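PDB 2O8I: hypothetical protein Atu2327 from Agrobacterium tumefaciens, which probably catalyses the decarboxylation of 2-oxo-4-hydroxy-4-carboxy-5-ureidoimidazoline to allantoin, a late step of urate breakdown. Local coordinates for residues Ser105-Lys110 / Thr133-Asn138; Ala98-Leu103 / Asp126-Phe131; Gly58-His63 / Gly148-Ile153; Gly13-Ser18 / Ala43-Phe48; Glu6-Phe11 / Phe20-Ala25. All coordinates share one frame; numbering follows the deposited sequence.

Interaction 1. Residues Ser105-Lys110 / Thr133-Asn138; sequences SAYTEK and TRIDNN
A mixed apolar and polar helix contact, partly buried, joins helix 94-111 to the last turn of helix 124-135 and the loop leading into helix 139-161, within an all-helical fold. The backbones come close, with Tyr107 CA 6.3 Å from Ile135 CA. Ile135, anti to its backbone N (chi1 -168°), directs CG1, and with it CD1, against the facing helix, CD1 lying 3.7 Å from Tyr107 CA. Tyr107, its ring also anti to the backbone N, carries its hydroxyl to the edge of the Arg134 guanidinium, whose plane stands 82° from the ring. The Arg134 NH2 to Tyr107 OH bond is weak (3.4 Å); the firmer partners lie outside: Tyr107 OH bonds to Glu142, and Arg134 donates through NH1 to Ile116 O and forms a salt bridge through NE with Glu142. Lys110 runs extended past Ile135, Lys110 CD 4.1 Å from Ile135 CD1, then bends at its last torsion. There Lys110 NZ donates to Ile135 O at 3.1 Å, nearly along the C=O axis (162°).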
# COMPACT_ATOMS: atom_id res chain seq x y z
N SER A 105 -9.42 -13.68 -2.98
CA SER A 105 -9.80 -14.60 -1.89
C SER A 105 -9.65 -16.04 -2.29
O SER A 105 -9.15 -16.83 -1.51
CB SER A 105 -11.22 -14.38 -1.43
OG SER A 105 -11.31 -13.08 -0.90
N ALA A 106 -10.09 -16.39 -3.49
CA ALA A 106 -10.02 -17.78 -3.95
C ALA A 106 -8.57 -18.25 -4.01
O ALA A 106 -8.24 -19.35 -3.52
CB ALA A 106 -10.76 -17.99 -5.30
N TYR A 107 -7.72 -17.39 -4.56
CA TYR A 107 -6.31 -17.66 -4.76
C TYR A 107 -5.55 -17.84 -3.44
O TYR A 107 -4.83 -18.83 -3.25
CB TYR A 107 -5.69 -16.53 -5.58
CG TYR A 107 -4.21 -16.70 -5.88
CD1 TYR A 107 -3.77 -17.27 -7.09
CD2 TYR A 107 -3.24 -16.27 -4.97
CE1 TYR A 107 -2.43 -17.40 -7.40
CE2 TYR A 107 -1.89 -16.42 -5.26
CZ TYR A 107 -1.48 -16.97 -6.48
OH TYR A 107 -0.11 -17.11 -6.74
N THR A 108 -5.71 -16.89 -2.54
CA THR A 108 -5.07 -17.01 -1.25
C THR A 108 -5.60 -18.24 -0.47
O THR A 108 -4.84 -18.87 0.26
CB THR A 108 -5.03 -15.65 -0.44
OG1 THR A 108 -4.78 -15.92 0.93
CG2 THR A 108 -6.31 -14.91 -0.51
N GLU A 109 -6.85 -18.62 -0.69
CA GLU A 109 -7.40 -19.79 -0.02
C GLU A 109 -6.66 -21.02 -0.55
O GLU A 109 -6.40 -21.94 0.21
CB GLU A 109 -8.92 -19.90 -0.18
CG GLU A 109 -9.59 -21.29 0.16
CD GLU A 109 -9.36 -21.82 1.62
OE1 GLU A 109 -9.32 -21.00 2.58
OE2 GLU A 109 -9.23 -23.05 1.82
N LYS A 110 -6.26 -21.01 -1.83
CA LYS A 110 -5.53 -22.14 -2.40
C LYS A 110 -4.02 -22.11 -2.06
O LYS A 110 -3.46 -23.15 -1.72
CB LYS A 110 -5.73 -22.20 -3.92
CG LYS A 110 -5.08 -23.39 -4.64
CD LYS A 110 -5.65 -23.54 -6.05
CE LYS A 110 -5.52 -24.96 -6.64
NZ LYS A 110 -4.18 -25.12 -7.30
N THR A 133 -4.83 -18.85 -15.72
CA THR A 133 -3.68 -19.70 -15.84
C THR A 133 -3.16 -20.10 -14.44
O THR A 133 -2.96 -21.27 -14.16
CB THR A 133 -2.54 -18.92 -16.57
OG1 THR A 133 -2.89 -18.72 -17.94
CG2 THR A 133 -1.16 -19.62 -16.49
N ARG A 134 -2.95 -19.11 -13.57
CA ARG A 134 -2.17 -19.35 -12.35
C ARG A 134 -2.89 -20.11 -11.23
O ARG A 134 -2.24 -20.83 -10.46
CB ARG A 134 -1.57 -18.05 -11.81
CG ARG A 134 -0.51 -17.49 -12.74
CD ARG A 134 -0.05 -16.10 -12.32
NE ARG A 134 0.30 -16.03 -10.90
CZ ARG A 134 0.73 -14.92 -10.30
NH1 ARG A 134 0.87 -13.81 -11.01
NH2 ARG A 134 1.02 -14.90 -9.01
N ILE A 135 -4.22 -19.97 -11.13
CA ILE A 135 -4.98 -20.68 -10.11
C ILE A 135 -4.80 -22.19 -10.30
O ILE A 135 -4.86 -22.95 -9.35
CB ILE A 135 -6.48 -20.28 -10.07
CG1 ILE A 135 -7.19 -20.83 -8.81
CG2 ILE A 135 -7.24 -20.78 -11.31
CD1 ILE A 135 -7.05 -20.01 -7.50
N ASP A 136 -4.54 -22.61 -11.53
CA ASP A 136 -4.38 -24.03 -11.85
C ASP A 136 -2.98 -24.60 -11.65
O ASP A 136 -2.75 -25.79 -11.91
CB ASP A 136 -4.86 -24.30 -13.28
CG ASP A 136 -6.38 -24.31 -13.41
OD1 ASP A 136 -7.10 -24.52 -12.38
OD2 ASP A 136 -6.86 -24.12 -14.55
N ASN A 137 -2.03 -23.77 -11.23
CA ASN A 137 -0.70 -24.28 -10.97
C ASN A 137 -0.61 -24.96 -9.61
O ASN A 137 -1.54 -24.89 -8.82
CB ASN A 137 0.35 -23.17 -11.07
CG ASN A 137 0.46 -22.58 -12.48
OD1 ASN A 137 1.02 -21.50 -12.65
ND2 ASN A 137 -0.09 -23.29 -13.48
N ASN A 138 0.51 -25.63 -9.35
CA ASN A 138 0.74 -26.26 -8.06
C ASN A 138 1.59 -25.30 -7.21
O ASN A 138 2.16 -24.34 -7.73
CB ASN A 138 1.43 -27.62 -8.23
CG ASN A 138 2.86 -27.50 -8.77
OD1 ASN A 138 3.66 -26.71 -8.27
ND2 ASN A 138 3.19 -28.29 -9.77

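Interaction 2. Residues Ala98-Leu103 / Asp126-Phe131; sequences ARFTQL and DILSAF
Two helices of this all-helical fold, 94-111 and 124-135, run side by side as a nearly parallel pair, with segment axes 11.7 Å apart and crossing at 19°. That spacing is bridged mainly by side chains, without a hydrogen bond between the segments. The aliphatic part centres on Leu128, whose CG is anti to its carbonyl carbon so that both methyls reach across to the facing helix. Its CD2 meets Leu103 CD1 at 3.4 Å, the two leucines crossing at about a right angle, and also lies in the plane of the Phe100 ring at its edge, 4.0 Å from CE1. The same ring touches the second helix again through CE1, 3.6 Å from Ile127 CG2, and backs onto Leu70 of helix 66-74. A cation lies at the outer margin: Arg99, extended from CG to NE, lays its guanidinium over Leu128, with CD1 4.0 Å above the guanidinium plane and over its centre. The aromatic part belongs to Phe131, modelled in two conformers, of which one is described here. Its CG is anti to the backbone N (chi1 176°), turning the ring toward Leu103. Leu103 CB sits over the ring face in a CH-pi contact, 3.9 Å from the Phe131 centroid and 20° off the ring normal, while Leu103 CD2 lies 3.7 Å from Phe131 CE2.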
# COMPACT_ATOMS: atom_id res chain seq x y z
N ALA A 98 -14.93 -5.73 -7.33
CA ALA A 98 -15.41 -6.85 -6.52
C ALA A 98 -14.90 -8.20 -7.03
O ALA A 98 -14.55 -9.08 -6.22
CB ALA A 98 -16.96 -6.85 -6.41
N ARG A 99 -14.83 -8.37 -8.35
CA ARG A 99 -14.32 -9.62 -8.91
C ARG A 99 -12.87 -9.77 -8.49
O ARG A 99 -12.46 -10.86 -8.10
CB ARG A 99 -14.50 -9.69 -10.44
CG ARG A 99 -14.47 -11.09 -11.05
CD ARG A 99 -14.60 -10.90 -12.60
NE ARG A 99 -14.39 -12.10 -13.46
CZ ARG A 99 -14.72 -12.18 -14.76
NH1 ARG A 99 -15.29 -11.16 -15.40
NH2 ARG A 99 -14.48 -13.30 -15.46
N PHE A 100 -12.09 -8.70 -8.53
CA PHE A 100 -10.68 -8.82 -8.13
C PHE A 100 -10.55 -9.32 -6.71
O PHE A 100 -9.78 -10.26 -6.45
CB PHE A 100 -9.88 -7.54 -8.33
CG PHE A 100 -9.54 -7.26 -9.77
CD1 PHE A 100 -9.62 -8.29 -10.73
CD2 PHE A 100 -9.11 -6.02 -10.18
CE1 PHE A 100 -9.29 -8.07 -12.07
CE2 PHE A 100 -8.77 -5.79 -11.53
CZ PHE A 100 -8.86 -6.82 -12.47
N THR A 101 -11.33 -8.72 -5.80
CA THR A 101 -11.39 -9.14 -4.42
C THR A 101 -11.73 -10.65 -4.30
O THR A 101 -11.04 -11.41 -3.58
CB THR A 101 -12.39 -8.28 -3.65
OG1 THR A 101 -11.85 -6.96 -3.51
CG2 THR A 101 -12.64 -8.88 -2.27
N GLN A 102 -12.75 -11.09 -5.02
CA GLN A 102 -13.16 -12.47 -4.98
C GLN A 102 -12.05 -13.39 -5.55
O GLN A 102 -11.75 -14.44 -5.01
CB GLN A 102 -14.53 -12.64 -5.67
CG GLN A 102 -14.87 -14.07 -6.06
CD GLN A 102 -16.15 -14.12 -6.95
OE1 GLN A 102 -16.10 -13.87 -8.19
NE2 GLN A 102 -17.31 -14.42 -6.32
N LEU A 103 -11.41 -12.98 -6.64
CA LEU A 103 -10.43 -13.90 -7.23
C LEU A 103 -9.23 -14.00 -6.29
O LEU A 103 -8.66 -15.07 -6.06
CB LEU A 103 -10.05 -13.46 -8.65
CG LEU A 103 -11.17 -13.53 -9.72
CD1 LEU A 103 -10.65 -12.90 -11.02
CD2 LEU A 103 -11.87 -14.94 -10.00
N ASP A 126 -5.81 -8.78 -19.14
CA ASP A 126 -4.50 -9.36 -18.86
C ASP A 126 -4.47 -10.02 -17.49
O ASP A 126 -3.85 -11.06 -17.31
CB ASP A 126 -3.38 -8.33 -18.92
CG ASP A 126 -3.27 -7.68 -20.28
OD1 ASP A 126 -3.40 -8.40 -21.29
OD2 ASP A 126 -3.07 -6.45 -20.35
N ILE A 127 -5.16 -9.39 -16.55
CA ILE A 127 -5.13 -9.84 -15.17
C ILE A 127 -6.00 -11.08 -14.95
O ILE A 127 -5.53 -12.08 -14.33
CB ILE A 127 -5.52 -8.69 -14.19
CG1 ILE A 127 -4.29 -7.80 -13.99
CG2 ILE A 127 -6.01 -9.26 -12.85
CD1 ILE A 127 -4.63 -6.36 -13.77
N LEU A 128 -7.23 -11.02 -15.47
CA LEU A 128 -8.11 -12.17 -15.50
C LEU A 128 -7.42 -13.38 -16.17
O LEU A 128 -7.55 -14.52 -15.71
CB LEU A 128 -9.41 -11.80 -16.18
CG LEU A 128 -10.16 -10.73 -15.37
CD1 LEU A 128 -11.41 -10.17 -16.07
CD2 LEU A 128 -10.52 -11.30 -14.00
N SER A 129 -6.65 -13.11 -17.22
CA SER A 129 -6.01 -14.19 -17.95
C SER A 129 -4.99 -14.88 -17.05
O SER A 129 -4.96 -16.11 -16.95
CB SER A 129 -5.34 -13.65 -19.23
OG SER A 129 -4.44 -14.57 -19.80
N ALA A 130 -4.16 -14.06 -16.41
CA ALA A 130 -3.16 -14.52 -15.47
C ALA A 130 -3.79 -15.27 -14.29
O ALA A 130 -3.31 -16.33 -13.92
CB ALA A 130 -2.28 -13.38 -15.04
N PHE A 131 -4.89 -14.77 -13.71
CA PHE A 131 -5.53 -15.53 -12.65
C PHE A 131 -5.87 -16.90 -13.19
O PHE A 131 -5.48 -17.93 -12.61
CB PHE A 131 -6.81 -14.88 -12.11
CG PHE A 131 -7.52 -15.73 -11.06
CD1 PHE A 131 -7.19 -15.62 -9.71
CD2 PHE A 131 -8.50 -16.65 -11.43
CE1 PHE A 131 -7.85 -16.40 -8.75
CE2 PHE A 131 -9.13 -17.43 -10.49
CZ PHE A 131 -8.82 -17.30 -9.14

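Interaction 3. Residues Gly58-His63 / Gly148-Ile153; sequences GVLRAH and GQVEKI
Between residues 58-63, the last turn of helix 53-62 and the residue after it, and residues 148-153 of helix 139-161, the nearest CA atoms are those of Leu60 and Val150, 7.5 Å apart. His63 is the first residue to depart from helical backbone angles, and its side chain still points to the facing helix. With CG anti to the backbone N (chi1 -161°), the imidazole extends alongside Val150 and ends tip to tip with Ile153. Val150 stands between three partners. Its CG1 meets Val59 CG1 at 4.1 Å, whereas its CG2 touches Leu60 CD1 at 4.0 Å and His63 ND1 at 3.9 Å. Ile153 closes the far end: CD1 lies 3.7 Å from His63 NE2, and CG2 lies in the ring plane at the edge, beside CE1. Phe48 of helix 37-50 packs on both Val59 and Val150, and the contact's centre lies about 4 Å from that of the chain. All five touching residues are buried, and no hydrogen bond links the segments. The imidazole rests among methyl groups, while NE2 is hydrogen-bonded to Lys69 NZ; these apolar surroundings and the neighbouring amine would probably favour a neutral ring.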
# COMPACT_ATOMS: atom_id res chain seq x y z
N GLY A 58 7.27 -15.23 3.88
CA GLY A 58 6.83 -14.04 4.63
C GLY A 58 6.68 -12.80 3.75
O GLY A 58 5.78 -11.98 3.95
N VAL A 59 7.53 -12.67 2.74
CA VAL A 59 7.49 -11.49 1.88
C VAL A 59 6.26 -11.57 1.03
O VAL A 59 5.57 -10.57 0.85
CB VAL A 59 8.75 -11.41 0.98
CG1 VAL A 59 8.59 -10.39 -0.13
CG2 VAL A 59 10.02 -11.15 1.84
N LEU A 60 5.96 -12.76 0.51
CA LEU A 60 4.78 -12.96 -0.34
C LEU A 60 3.53 -12.63 0.43
O LEU A 60 2.64 -11.96 -0.07
CB LEU A 60 4.71 -14.40 -0.80
CG LEU A 60 5.31 -14.82 -2.15
CD1 LEU A 60 6.45 -14.00 -2.61
CD2 LEU A 60 5.69 -16.27 -2.11
N ARG A 61 3.48 -13.11 1.67
CA ARG A 61 2.32 -12.94 2.48
C ARG A 61 2.10 -11.50 2.91
O ARG A 61 0.99 -11.12 3.19
CB ARG A 61 2.40 -13.86 3.70
CG ARG A 61 2.24 -15.32 3.34
CD ARG A 61 2.19 -16.18 4.56
NE ARG A 61 1.60 -17.48 4.24
CZ ARG A 61 1.83 -18.61 4.92
NH1 ARG A 61 2.65 -18.59 5.95
NH2 ARG A 61 1.25 -19.75 4.54
N ALA A 62 3.16 -10.70 2.96
CA ALA A 62 3.04 -9.30 3.40
C ALA A 62 2.63 -8.40 2.23
O ALA A 62 2.14 -7.29 2.43
CB ALA A 62 4.36 -8.80 4.02
N HIS A 63 2.84 -8.88 1.01
CA HIS A 63 2.55 -8.09 -0.16
C HIS A 63 1.05 -7.72 -0.30
O HIS A 63 0.17 -8.53 -0.03
CB HIS A 63 3.04 -8.84 -1.38
CG HIS A 63 3.20 -7.98 -2.58
ND1 HIS A 63 4.40 -7.41 -2.92
CD2 HIS A 63 2.30 -7.54 -3.49
CE1 HIS A 63 4.25 -6.69 -4.02
NE2 HIS A 63 2.99 -6.76 -4.39
N GLY A 148 8.94 -14.20 -8.57
CA GLY A 148 9.37 -13.52 -9.79
C GLY A 148 8.66 -12.18 -9.90
O GLY A 148 9.26 -11.18 -10.25
N GLN A 149 7.36 -12.18 -9.60
CA GLN A 149 6.54 -10.99 -9.70
C GLN A 149 6.90 -9.94 -8.65
O GLN A 149 6.91 -8.75 -8.94
CB GLN A 149 5.05 -11.36 -9.63
CG GLN A 149 4.54 -12.08 -10.90
CD GLN A 149 4.61 -11.23 -12.17
OE1 GLN A 149 3.98 -10.17 -12.29
NE2 GLN A 149 5.38 -11.69 -13.11
N VAL A 150 7.18 -10.38 -7.43
CA VAL A 150 7.60 -9.52 -6.35
C VAL A 150 8.89 -8.76 -6.75
O VAL A 150 9.08 -7.58 -6.43
CB VAL A 150 7.79 -10.33 -5.05
CG1 VAL A 150 8.80 -9.69 -4.16
CG2 VAL A 150 6.49 -10.43 -4.31
N GLU A 151 9.72 -9.41 -7.53
CA GLU A 151 10.95 -8.81 -7.93
C GLU A 151 10.99 -7.73 -9.03
O GLU A 151 11.54 -6.65 -8.79
CB GLU A 151 11.96 -9.90 -8.38
CG GLU A 151 12.55 -10.76 -7.27
CD GLU A 151 13.68 -11.71 -7.76
OE1 GLU A 151 14.02 -11.75 -8.98
OE2 GLU A 151 14.23 -12.45 -6.90
N LYS A 152 10.42 -7.94 -10.21
CA LYS A 152 9.33 -7.26 -10.78
C LYS A 152 8.74 -6.00 -10.25
O LYS A 152 9.02 -4.93 -10.78
CB LYS A 152 8.48 -8.06 -11.71
CG LYS A 152 8.82 -7.73 -13.15
CD LYS A 152 7.54 -7.62 -14.04
CE LYS A 152 7.86 -7.37 -15.57
NZ LYS A 152 6.61 -7.35 -16.44
N ILE A 153 7.91 -6.12 -9.23
CA ILE A 153 7.35 -4.98 -8.61
C ILE A 153 8.47 -4.11 -7.97
O ILE A 153 8.45 -2.87 -8.08
CB ILE A 153 6.29 -5.45 -7.66
CG1 ILE A 153 5.12 -6.00 -8.52
CG2 ILE A 153 5.88 -4.30 -6.75
CD1 ILE A 153 4.20 -7.03 -7.84

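Interaction 4. Residues Gly13-Ser18 / Ala43-Phe48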
# COMPACT_ATOMS: atom_id res chain seq x y z
N GLY A 13 10.67 -0.39 2.19
CA GLY A 13 9.35 -0.72 1.68
C GLY A 13 9.33 -1.29 0.27
O GLY A 13 8.26 -1.62 -0.25
N VAL A 14 10.46 -1.38 -0.40
CA VAL A 14 10.43 -1.79 -1.80
C VAL A 14 9.92 -3.24 -1.89
O VAL A 14 9.20 -3.62 -2.82
CB VAL A 14 11.85 -1.60 -2.48
CG1 VAL A 14 11.95 -2.35 -3.81
CG2 VAL A 14 12.16 -0.13 -2.66
N PHE A 15 10.33 -4.05 -0.94
CA PHE A 15 9.70 -5.31 -0.67
C PHE A 15 8.82 -4.96 0.51
O PHE A 15 9.29 -4.64 1.60
CB PHE A 15 10.74 -6.40 -0.33
CG PHE A 15 11.55 -6.85 -1.51
CD1 PHE A 15 12.57 -6.07 -2.01
CD2 PHE A 15 11.25 -8.01 -2.16
CE1 PHE A 15 13.33 -6.46 -3.15
CE2 PHE A 15 11.98 -8.41 -3.29
CZ PHE A 15 13.03 -7.62 -3.78
N GLU A 16 7.53 -4.99 0.26
CA GLU A 16 6.55 -4.49 1.17
C GLU A 16 6.70 -5.08 2.57
O GLU A 16 6.90 -6.27 2.71
CB GLU A 16 5.17 -4.78 0.59
CG GLU A 16 4.13 -3.95 1.24
CD GLU A 16 3.86 -2.69 0.49
OE1 GLU A 16 4.29 -2.57 -0.66
OE2 GLU A 16 3.19 -1.83 1.01
N HIS A 17 6.63 -4.23 3.60
CA HIS A 17 6.77 -4.65 4.99
C HIS A 17 7.99 -5.55 5.22
O HIS A 17 8.04 -6.28 6.23
CB HIS A 17 5.48 -5.32 5.52
CG HIS A 17 4.26 -4.44 5.42
ND1 HIS A 17 3.29 -4.64 4.47
CD2 HIS A 17 3.89 -3.34 6.11
CE1 HIS A 17 2.36 -3.70 4.58
NE2 HIS A 17 2.70 -2.90 5.57
N SER A 18 9.00 -5.47 4.35
CA SER A 18 10.19 -6.31 4.52
C SER A 18 11.55 -5.54 4.70
O SER A 18 12.52 -5.73 3.92
CB SER A 18 10.19 -7.35 3.41
OG SER A 18 8.92 -7.96 3.38
N ALA A 43 20.89 -5.33 -5.76
CA ALA A 43 21.34 -5.51 -4.39
C ALA A 43 20.22 -6.05 -3.51
O ALA A 43 20.44 -6.98 -2.74
CB ALA A 43 21.87 -4.21 -3.84
N LEU A 44 19.03 -5.48 -3.67
CA LEU A 44 17.86 -5.94 -2.93
C LEU A 44 17.41 -7.36 -3.34
O LEU A 44 17.17 -8.21 -2.45
CB LEU A 44 16.72 -4.92 -3.02
CG LEU A 44 17.03 -3.53 -2.44
CD1 LEU A 44 15.79 -2.64 -2.54
CD2 LEU A 44 17.55 -3.56 -0.97
N CYS A 45 17.33 -7.64 -4.64
CA CYS A 45 17.03 -9.00 -5.09
C CYS A 45 18.03 -10.02 -4.55
O CYS A 45 17.64 -11.12 -4.14
CB CYS A 45 16.94 -9.10 -6.61
SG CYS A 45 15.48 -8.22 -7.20
N ALA A 46 19.30 -9.64 -4.52
CA ALA A 46 20.32 -10.52 -3.98
C ALA A 46 19.96 -10.98 -2.58
O ALA A 46 20.04 -12.18 -2.30
CB ALA A 46 21.70 -9.87 -4.00
N GLN A 47 19.55 -10.07 -1.71
CA GLN A 47 19.14 -10.49 -0.38
C GLN A 47 17.84 -11.31 -0.40
O GLN A 47 17.65 -12.21 0.45
CB GLN A 47 18.96 -9.31 0.55
CG GLN A 47 20.16 -8.46 0.75
CD GLN A 47 21.38 -9.25 1.20
OE1 GLN A 47 22.47 -9.01 0.71
NE2 GLN A 47 21.20 -10.19 2.13
N PHE A 48 16.93 -11.00 -1.31
CA PHE A 48 15.66 -11.68 -1.36
C PHE A 48 15.91 -13.12 -1.80
O PHE A 48 15.24 -14.05 -1.33
CB PHE A 48 14.76 -10.99 -2.39
CG PHE A 48 13.42 -11.65 -2.60
CD1 PHE A 48 12.58 -11.94 -1.54
CD2 PHE A 48 12.98 -11.91 -3.89
CE1 PHE A 48 11.32 -12.50 -1.76
CE2 PHE A 48 11.72 -12.47 -4.13
CZ PHE A 48 10.89 -12.77 -3.07
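Phe15 places CG anti to its own carbonyl carbon (chi1 -72°), and Phe48 places CG anti to its backbone N (chi1 177°); these torsions bring the rings together where the loop of residues 13-18 meets helix 37-50. Their centroids are 5.0 Å apart and their planes are inclined at 43°, an oblique pair in which Phe15 CE2 comes closest, over the Phe48 face, 3.6 Å from Phe48 CG and offset toward the rim. On its other flank the Phe15 ring slides past Leu44, Phe15 CE1 3.7 Å from Leu44 CB, and Cys45 SG lies at the ring edge, beside CZ. Val14 adds CG1, 4.1 Å from Leu44 CD1. Phe15 also opens a type II turn, closed by Ser18 N donating to Phe15 O at 2.9 Å; Ser18 OG donates to Glu16 O from above the carbonyl plane. Val59 and Val150 also touch Phe15. This is the packing of an interhelical loop, between helices 4-11 and 19-27, into the core of an all-helical fold.

Interaction 5. Residues Glu6-Phe11 / Phe20-Ala25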
# COMPACT_ATOMS: atom_id res chain seq x y z
N GLU A 6 18.90 5.89 6.79
CA GLU A 6 18.37 6.48 5.62
C GLU A 6 18.14 5.45 4.50
O GLU A 6 17.06 5.37 3.92
CB GLU A 6 19.24 7.65 5.21
CG GLU A 6 19.05 8.02 3.77
CD GLU A 6 20.06 9.03 3.22
OE1 GLU A 6 21.07 9.50 3.95
OE2 GLU A 6 19.79 9.31 2.00
N PHE A 7 19.12 4.64 4.22
CA PHE A 7 18.93 3.53 3.28
C PHE A 7 17.73 2.64 3.58
O PHE A 7 16.99 2.26 2.69
CB PHE A 7 20.17 2.67 3.28
CG PHE A 7 20.22 1.63 2.20
CD1 PHE A 7 20.87 1.89 1.00
CD2 PHE A 7 19.73 0.36 2.43
CE1 PHE A 7 20.98 0.91 -0.00
CE2 PHE A 7 19.84 -0.66 1.44
CZ PHE A 7 20.44 -0.37 0.21
N VAL A 8 17.55 2.27 4.83
CA VAL A 8 16.49 1.36 5.17
C VAL A 8 15.19 2.12 5.08
O VAL A 8 14.16 1.54 4.78
CB VAL A 8 16.71 0.77 6.58
CG1 VAL A 8 15.46 0.08 7.12
CG2 VAL A 8 17.93 -0.19 6.54
N ALA A 9 15.25 3.43 5.25
CA ALA A 9 14.05 4.17 5.29
C ALA A 9 13.31 4.43 3.97
O ALA A 9 12.22 3.93 3.80
CB ALA A 9 14.22 5.46 6.04
N ARG A 10 13.84 5.12 2.96
CA ARG A 10 14.40 4.64 1.73
C ARG A 10 13.91 3.44 0.97
O ARG A 10 13.05 3.58 0.10
CB ARG A 10 15.78 5.09 1.40
CG ARG A 10 15.73 5.94 0.18
CD ARG A 10 16.05 7.27 0.55
NE ARG A 10 17.34 7.76 0.07
CZ ARG A 10 17.71 8.11 -1.19
NH1 ARG A 10 16.96 7.91 -2.28
NH2 ARG A 10 18.93 8.66 -1.35
N PHE A 11 14.48 2.28 1.28
CA PHE A 11 14.31 1.14 0.43
C PHE A 11 13.73 -0.01 1.26
O PHE A 11 13.50 -1.10 0.74
CB PHE A 11 15.63 0.75 -0.22
CG PHE A 11 16.33 1.88 -0.96
CD1 PHE A 11 15.74 2.51 -2.05
CD2 PHE A 11 17.60 2.30 -0.56
CE1 PHE A 11 16.41 3.56 -2.73
CE2 PHE A 11 18.27 3.34 -1.22
CZ PHE A 11 17.68 3.96 -2.32
N PHE A 20 13.95 -5.97 6.57
CA PHE A 20 15.15 -6.83 6.71
C PHE A 20 15.90 -6.99 5.39
O PHE A 20 17.13 -7.12 5.39
CB PHE A 20 14.82 -8.20 7.33
CG PHE A 20 14.23 -9.19 6.35
CD1 PHE A 20 12.85 -9.20 6.08
CD2 PHE A 20 15.04 -10.09 5.69
CE1 PHE A 20 12.30 -10.13 5.14
CE2 PHE A 20 14.51 -10.99 4.76
CZ PHE A 20 13.15 -11.00 4.47
N ILE A 21 15.17 -6.99 4.26
CA ILE A 21 15.81 -7.03 2.93
C ILE A 21 16.81 -5.87 2.81
O ILE A 21 17.96 -6.07 2.40
CB ILE A 21 14.80 -6.99 1.76
CG1 ILE A 21 13.90 -8.22 1.78
CG2 ILE A 21 15.49 -6.94 0.41
CD1 ILE A 21 14.62 -9.49 1.37
N ALA A 22 16.37 -4.67 3.23
CA ALA A 22 17.16 -3.46 3.09
C ALA A 22 18.26 -3.42 4.12
O ALA A 22 19.34 -2.94 3.79
CB ALA A 22 16.27 -2.22 3.18
N GLU A 23 18.01 -3.88 5.35
CA GLU A 23 19.03 -3.98 6.41
C GLU A 23 20.22 -4.83 5.93
O GLU A 23 21.38 -4.40 5.97
CB GLU A 23 18.50 -4.67 7.66
CG GLU A 23 17.23 -4.15 8.27
CD GLU A 23 17.52 -3.16 9.36
OE1 GLU A 23 18.73 -3.03 9.74
OE2 GLU A 23 16.55 -2.50 9.85
N ARG A 24 19.93 -6.04 5.47
CA ARG A 24 20.99 -6.93 5.01
C ARG A 24 21.70 -6.37 3.81
O ARG A 24 22.93 -6.47 3.73
CB ARG A 24 20.45 -8.29 4.67
CG ARG A 24 19.91 -9.00 5.87
CD ARG A 24 19.43 -10.38 5.48
NE ARG A 24 18.74 -10.94 6.62
CZ ARG A 24 17.95 -12.00 6.56
NH1 ARG A 24 17.72 -12.59 5.39
NH2 ARG A 24 17.36 -12.43 7.69
N ALA A 25 20.95 -5.80 2.86
CA ALA A 25 21.61 -5.15 1.71
C ALA A 25 22.59 -4.08 2.19
O ALA A 25 23.64 -3.89 1.57
CB ALA A 25 20.62 -4.54 0.76
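Ala22, Val8 and Phe7 bury the most surface where helices 4-11 and 19-27 meet, their segment axes 8.7 Å apart and 143° from each other in direction. Ala22 lets the backbones approach, its CA 5.3 Å from Val8 CA. The methyl of Ala22 reaches the end of the first helix, where CB lies 3.9 Å from Phe11 O. Val8, with CG1 anti to the backbone N, sets CG2 against the second helix, 3.9 Å from Glu23 N, and turns CG1 to the carboxylate of Glu23. That side chain bends back at its second torsion, and its OE1 is held in a salt bridge by Arg4. Phe7 lies on the other flank: the edge of its ring faces the backbone, with CE2 3.3 Å from Ala22 O, and Phe7 CE2 is also 4.0 Å from Ala25 CB. Phe11 CD2 sits over the centre of one Phe7 face. Closely packed through alanine, the two helices form an obliquely antiparallel helical hairpin at the start of the fold.

In the fold
Along the chain, interactions 5 and 4 come first, with alternating segments, then the early half of interaction 3; interactions 2 and 1, also alternating, lie between its two segments. Interaction 3 is nearest the middle, its centre about 4 Å from that of the chain, and it touches interaction 4 through Val150 and Phe15 and interaction 1 through Gln149 and Arg134. Interactions 1 and 2 share helices 94-111 and 124-135, their centres about 11 Å apart, on the opposite side of the chain's centre from interactions 4 and 5. Helix 139-161 thus ties two peripheral helix groups into one bundle, and Ala98 and Thr101 of interaction 2 pack on Arg10 and Ala9 of the second subunit.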